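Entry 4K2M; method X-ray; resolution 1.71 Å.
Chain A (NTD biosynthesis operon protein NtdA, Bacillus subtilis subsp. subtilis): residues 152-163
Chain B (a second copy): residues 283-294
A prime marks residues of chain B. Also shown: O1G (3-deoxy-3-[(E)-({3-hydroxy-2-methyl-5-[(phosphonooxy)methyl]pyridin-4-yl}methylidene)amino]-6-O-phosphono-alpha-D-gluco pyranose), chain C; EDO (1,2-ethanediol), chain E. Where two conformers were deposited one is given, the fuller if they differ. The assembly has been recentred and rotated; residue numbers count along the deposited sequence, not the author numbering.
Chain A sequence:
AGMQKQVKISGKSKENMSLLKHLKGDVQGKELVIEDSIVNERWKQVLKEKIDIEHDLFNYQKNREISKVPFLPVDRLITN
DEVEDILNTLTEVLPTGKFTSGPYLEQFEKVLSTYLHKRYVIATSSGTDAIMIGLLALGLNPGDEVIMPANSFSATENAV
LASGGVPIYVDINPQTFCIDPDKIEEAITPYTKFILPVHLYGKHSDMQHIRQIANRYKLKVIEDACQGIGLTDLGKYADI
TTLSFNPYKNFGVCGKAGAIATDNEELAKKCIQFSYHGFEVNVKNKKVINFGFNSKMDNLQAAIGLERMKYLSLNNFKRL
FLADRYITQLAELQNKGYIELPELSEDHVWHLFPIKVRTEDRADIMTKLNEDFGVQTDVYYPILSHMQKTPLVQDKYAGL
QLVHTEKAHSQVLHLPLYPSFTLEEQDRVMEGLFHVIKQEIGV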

# COMPACT_ATOMS: atom_id res chain seq x y z
N SER A 152 -8.49 -12.09 -16.90
CA SER A 152 -7.37 -11.62 -16.08
C SER A 152 -7.69 -11.84 -14.60
O SER A 152 -8.78 -12.28 -14.24
CB SER A 152 -7.13 -10.13 -16.34
OG SER A 152 -5.94 -9.70 -15.68
N PHE A 153 -6.73 -11.55 -13.74
CA PHE A 153 -6.98 -11.51 -12.30
C PHE A 153 -7.98 -10.39 -12.04
O PHE A 153 -8.02 -9.40 -12.78
CB PHE A 153 -5.66 -11.26 -11.58
CG PHE A 153 -5.79 -11.16 -10.08
CD1 PHE A 153 -6.30 -12.22 -9.33
CD2 PHE A 153 -5.36 -10.03 -9.41
CE1 PHE A 153 -6.41 -12.14 -7.94
CE2 PHE A 153 -5.48 -9.93 -8.02
CZ PHE A 153 -6.00 -10.98 -7.29
N SER A 154 -8.79 -10.52 -10.99
CA SER A 154 -9.88 -9.56 -10.76
C SER A 154 -9.39 -8.12 -10.61
O SER A 154 -10.17 -7.17 -10.74
CB SER A 154 -10.69 -9.96 -9.52
OG SER A 154 -11.35 -11.19 -9.71
N ALA A 155 -8.11 -7.94 -10.32
CA ALA A 155 -7.56 -6.60 -10.13
C ALA A 155 -7.74 -5.70 -11.33
O ALA A 155 -7.92 -4.49 -11.18
CB ALA A 155 -6.08 -6.70 -9.80
N THR A 156 -7.68 -6.28 -12.53
CA THR A 156 -7.74 -5.48 -13.75
C THR A 156 -9.13 -4.81 -13.84
O THR A 156 -9.22 -3.58 -13.96
CB THR A 156 -7.44 -6.33 -15.00
OG1 THR A 156 -6.25 -7.11 -14.80
CG2 THR A 156 -7.25 -5.44 -16.24
N GLU A 157 -10.19 -5.61 -13.74
CA GLU A 157 -11.55 -5.07 -13.81
C GLU A 157 -11.83 -4.17 -12.60
O GLU A 157 -12.55 -3.17 -12.70
CB GLU A 157 -12.58 -6.21 -13.89
CG GLU A 157 -12.83 -6.92 -12.57
CD GLU A 157 -13.54 -8.26 -12.71
OE1 GLU A 157 -12.97 -9.17 -13.35
OE2 GLU A 157 -14.65 -8.40 -12.15
N ASN A 158 -11.24 -4.50 -11.45
CA ASN A 158 -11.49 -3.68 -10.26
C ASN A 158 -10.93 -2.28 -10.41
O ASN A 158 -11.54 -1.31 -9.96
CB ASN A 158 -10.92 -4.32 -8.99
CG ASN A 158 -11.78 -5.46 -8.48
OD1 ASN A 158 -12.99 -5.49 -8.73
ND2 ASN A 158 -11.15 -6.41 -7.79
N ALA A 159 -9.77 -2.18 -11.04
CA ALA A 159 -9.16 -0.87 -11.24
C ALA A 159 -10.02 -0.02 -12.17
O ALA A 159 -10.13 1.20 -11.99
CB ALA A 159 -7.75 -1.02 -11.80
N VAL A 160 -10.62 -0.66 -13.17
CA VAL A 160 -11.54 0.06 -14.05
C VAL A 160 -12.79 0.50 -13.28
O VAL A 160 -13.17 1.68 -13.33
CB VAL A 160 -11.96 -0.81 -15.23
CG1 VAL A 160 -12.95 -0.05 -16.11
CG2 VAL A 160 -10.74 -1.20 -16.07
N LEU A 161 -13.41 -0.44 -12.58
CA LEU A 161 -14.65 -0.14 -11.86
C LEU A 161 -14.45 0.89 -10.75
O LEU A 161 -15.30 1.76 -10.54
CB LEU A 161 -15.25 -1.43 -11.30
CG LEU A 161 -15.79 -2.38 -12.37
CD1 LEU A 161 -16.04 -3.76 -11.78
CD2 LEU A 161 -17.08 -1.82 -12.98
N ALA A 162 -13.32 0.79 -10.05
CA ALA A 162 -13.02 1.72 -8.95
C ALA A 162 -12.81 3.13 -9.49
O ALA A 162 -13.11 4.11 -8.81
CB ALA A 162 -11.77 1.27 -8.19
N SER A 163 -12.29 3.24 -10.71
CA SER A 163 -12.05 4.55 -11.31
C SER A 163 -13.32 5.14 -11.90
O SER A 163 -13.34 6.30 -12.31
CB SER A 163 -10.97 4.47 -12.39
OG SER A 163 -11.48 3.95 -13.62
P O1G C . -1.16 -6.11 -7.59
C3A O1G C . -2.25 -9.49 -12.20
O3 O1G C . -1.88 -10.79 -12.18
C1 O1G C . -2.48 -13.76 -7.48
N1' O1G C . -2.98 -7.55 -13.33
C2 O1G C . -2.47 -12.85 -8.71
O2 O1G C . -1.93 -13.72 -9.77
C9A O1G C . -2.63 -8.84 -13.38
C2A O1G C . -2.66 -9.54 -14.72
C3 O1G C . -1.62 -11.58 -8.53
N3' O1G C . -1.96 -10.74 -9.70
O1 O1G C . -1.22 -14.41 -7.28
C4 O1G C . -1.88 -10.88 -7.19
O4 O1G C . -0.70 -10.07 -7.04
C4A O1G C . -2.23 -8.80 -10.99
C4B O1G C . -1.85 -9.47 -9.73
C5 O1G C . -1.81 -11.93 -6.08
O5 O1G C . -2.75 -12.99 -6.30
C5A O1G C . -2.60 -7.46 -10.98
C5T O1G C . -2.65 -6.55 -9.74
C6 O1G C . -2.25 -11.43 -4.73
C6A O1G C . -2.98 -6.86 -12.17
OP1 O1G C . -2.22 -5.07 -7.29
OP2 O1G C . 0.23 -5.59 -7.47
OP3 O1G C . -1.44 -7.45 -6.86
OP4 O1G C . -1.31 -6.41 -9.20
O6 O1G C . -1.96 -12.26 -3.67
P' O1G C . -1.60 -11.66 -2.23
OP6 O1G C . -0.33 -10.86 -2.42
OP7 O1G C . -2.77 -10.83 -1.75
OP8 O1G C . -1.39 -12.92 -1.40
C1 EDO E . -4.95 -18.39 -8.67
O1 EDO E . -5.05 -17.61 -7.47
C2 EDO E . -5.71 -19.70 -8.47
O2 EDO E . -5.21 -20.33 -7.29
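Chain B 283-294: VKNKKVINFGFN

Chain B residues 283-294 form an irregular loop without regular helix or strand, extended again from Phe291′ to Asn294′, against the chain A helix that begins near Ser154. From Asn285′ to Phe291′ the chain advances in the same N-to-C sense as the helix, bulging outward at Val288′ and Ile289′; from Phe291′ to Asn294′ it turns across it. Asn285′ lies beside Ser154 (CA to CA 6.7 Å) and Phe291′ beside Asn158 (CA to CA 5.2 Å). Val283′, itself out of reach of chain A, opens a type II beta turn that closes at Lys286′. Lys284′, all-trans, passes the Phe153 ring (CE to Phe153 CE1 4.2 Å) and brings its ammonium to the bound O1G, donating from NZ to O1G O5 (2.7 Å) and O1G O6 (3.1 Å); the same ring carries O1G C2 over one face. Asn285′, at positive phi as the third residue of the turn, sets OD1 at the ring edge, 3.2 Å from Phe153 CE1. That oxygen also accepts from water 1 (2.7 Å to Asn285′ OD1), which is hydrogen-bonded to Ser154 OG at 2.7 Å and so bridges the chains. Lys286′ points away. Lys287′ points toward the helix, its CD 3.7 Å from Ser154 OG, and its NZ ties three groups together: a salt bridge to Glu157 OE2 (2.8 Å), a hydrogen bond to Asn158 OD1 (2.8 Å) and, within chain B, one to Asn290′ O (2.8 Å). Val288′ and Ile289′ stay out of reach. The carbonyl of Asn290′ also meets Leu161 (O to Leu161 CD1 3.5 Å). Phe291′ packs its CB on Leu161 CB (3.7 Å) and lays one ring face against the helix, with Ala162 CA 4.1 Å from the ring centroid in a CH-pi contact. Gly292′ N gives a weak hydrogen bond to Asn158 OD1 (3.4 Å). Phe293′ starts away, but its ring returns to place CE1 3.7 Å from Ala162 CB. Asn294′ ND2 finally donates to O1G OP1 (2.9 Å).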

# COMPACT_ATOMS: atom_id res chain seq x y z
N VAL B 283 -12.08 -16.24 0.52
CA VAL B 283 -12.20 -17.06 -0.69
C VAL B 283 -11.70 -16.27 -1.89
O VAL B 283 -12.45 -15.50 -2.50
CB VAL B 283 -13.64 -17.54 -0.92
CG1 VAL B 283 -13.68 -18.51 -2.09
CG2 VAL B 283 -14.18 -18.21 0.34
N LYS B 284 -10.43 -16.46 -2.22
CA LYS B 284 -9.78 -15.66 -3.25
C LYS B 284 -10.41 -15.93 -4.60
O LYS B 284 -10.83 -17.07 -4.88
CB LYS B 284 -8.30 -16.01 -3.30
CG LYS B 284 -7.46 -15.01 -4.05
CD LYS B 284 -6.01 -15.46 -4.04
CE LYS B 284 -5.09 -14.41 -4.65
NZ LYS B 284 -3.64 -14.73 -4.41
N ASN B 285 -10.50 -14.88 -5.42
CA ASN B 285 -10.91 -14.95 -6.83
C ASN B 285 -12.41 -15.06 -7.05
O ASN B 285 -12.86 -15.06 -8.20
CB ASN B 285 -10.18 -16.07 -7.59
CG ASN B 285 -8.70 -15.87 -7.65
OD1 ASN B 285 -8.23 -14.79 -8.02
ND2 ASN B 285 -7.94 -16.90 -7.28
N LYS B 286 -13.17 -15.15 -5.98
CA LYS B 286 -14.63 -15.22 -6.10
C LYS B 286 -15.23 -13.92 -5.61
O LYS B 286 -15.30 -13.69 -4.40
CB LYS B 286 -15.17 -16.39 -5.29
CG LYS B 286 -16.71 -16.52 -5.34
CD LYS B 286 -17.17 -17.56 -4.33
CE LYS B 286 -18.69 -17.63 -4.24
NZ LYS B 286 -19.10 -18.57 -3.16
N LYS B 287 -15.66 -13.07 -6.53
CA LYS B 287 -16.20 -11.77 -6.14
C LYS B 287 -17.65 -11.92 -5.69
O LYS B 287 -18.40 -12.72 -6.24
CB LYS B 287 -16.08 -10.76 -7.28
CG LYS B 287 -14.62 -10.43 -7.64
CD LYS B 287 -14.52 -9.47 -8.84
CE LYS B 287 -15.25 -8.17 -8.56
NZ LYS B 287 -14.99 -7.17 -9.64
N VAL B 288 -18.02 -11.15 -4.67
CA VAL B 288 -19.39 -11.16 -4.18
C VAL B 288 -19.99 -9.76 -4.17
O VAL B 288 -21.19 -9.61 -3.99
CB VAL B 288 -19.51 -11.79 -2.77
CG1 VAL B 288 -19.12 -13.28 -2.82
CG2 VAL B 288 -18.62 -11.05 -1.76
N ILE B 289 -19.16 -8.73 -4.33
CA ILE B 289 -19.64 -7.37 -4.57
C ILE B 289 -19.03 -6.86 -5.88
O ILE B 289 -18.09 -7.46 -6.41
CB ILE B 289 -19.31 -6.41 -3.42
CG1 ILE B 289 -17.79 -6.29 -3.24
CG2 ILE B 289 -19.98 -6.86 -2.12
CD1 ILE B 289 -17.36 -5.24 -2.18
N ASN B 290 -19.56 -5.76 -6.40
CA ASN B 290 -19.21 -5.30 -7.74
C ASN B 290 -17.72 -5.12 -7.97
O ASN B 290 -17.19 -5.50 -9.02
CB ASN B 290 -19.95 -4.00 -8.04
CG ASN B 290 -21.43 -4.22 -8.18
OD1 ASN B 290 -21.88 -5.37 -8.24
ND2 ASN B 290 -22.20 -3.13 -8.24
N PHE B 291 -17.05 -4.52 -6.99
CA PHE B 291 -15.62 -4.34 -7.10
C PHE B 291 -15.01 -4.15 -5.72
O PHE B 291 -15.72 -3.95 -4.72
CB PHE B 291 -15.28 -3.16 -8.04
CG PHE B 291 -15.54 -1.81 -7.43
CD1 PHE B 291 -14.55 -1.15 -6.71
CD2 PHE B 291 -16.77 -1.20 -7.59
CE1 PHE B 291 -14.79 0.09 -6.13
CE2 PHE B 291 -17.03 0.05 -7.03
CZ PHE B 291 -16.04 0.69 -6.29
N GLY B 292 -13.68 -4.23 -5.65
CA GLY B 292 -12.98 -3.99 -4.41
C GLY B 292 -11.60 -3.45 -4.72
O GLY B 292 -11.24 -3.28 -5.89
N PHE B 293 -10.81 -3.20 -3.68
CA PHE B 293 -9.48 -2.63 -3.85
C PHE B 293 -8.42 -3.63 -3.46
O PHE B 293 -8.74 -4.72 -2.98
CB PHE B 293 -9.34 -1.38 -2.98
CG PHE B 293 -10.30 -0.29 -3.33
CD1 PHE B 293 -9.99 0.63 -4.32
CD2 PHE B 293 -11.52 -0.19 -2.67
CE1 PHE B 293 -10.89 1.65 -4.64
CE2 PHE B 293 -12.42 0.83 -2.99
CZ PHE B 293 -12.10 1.74 -3.98
N ASN B 294 -7.16 -3.28 -3.66
CA ASN B 294 -6.09 -4.11 -3.14
C ASN B 294 -5.51 -3.36 -1.95
O ASN B 294 -4.46 -2.72 -2.04
CB ASN B 294 -5.04 -4.36 -4.21
CG ASN B 294 -3.93 -5.26 -3.74
OD1 ASN B 294 -4.06 -5.96 -2.72
ND2 ASN B 294 -2.81 -5.26 -4.47
O HOH W 1 -9.44 -13.15 -9.84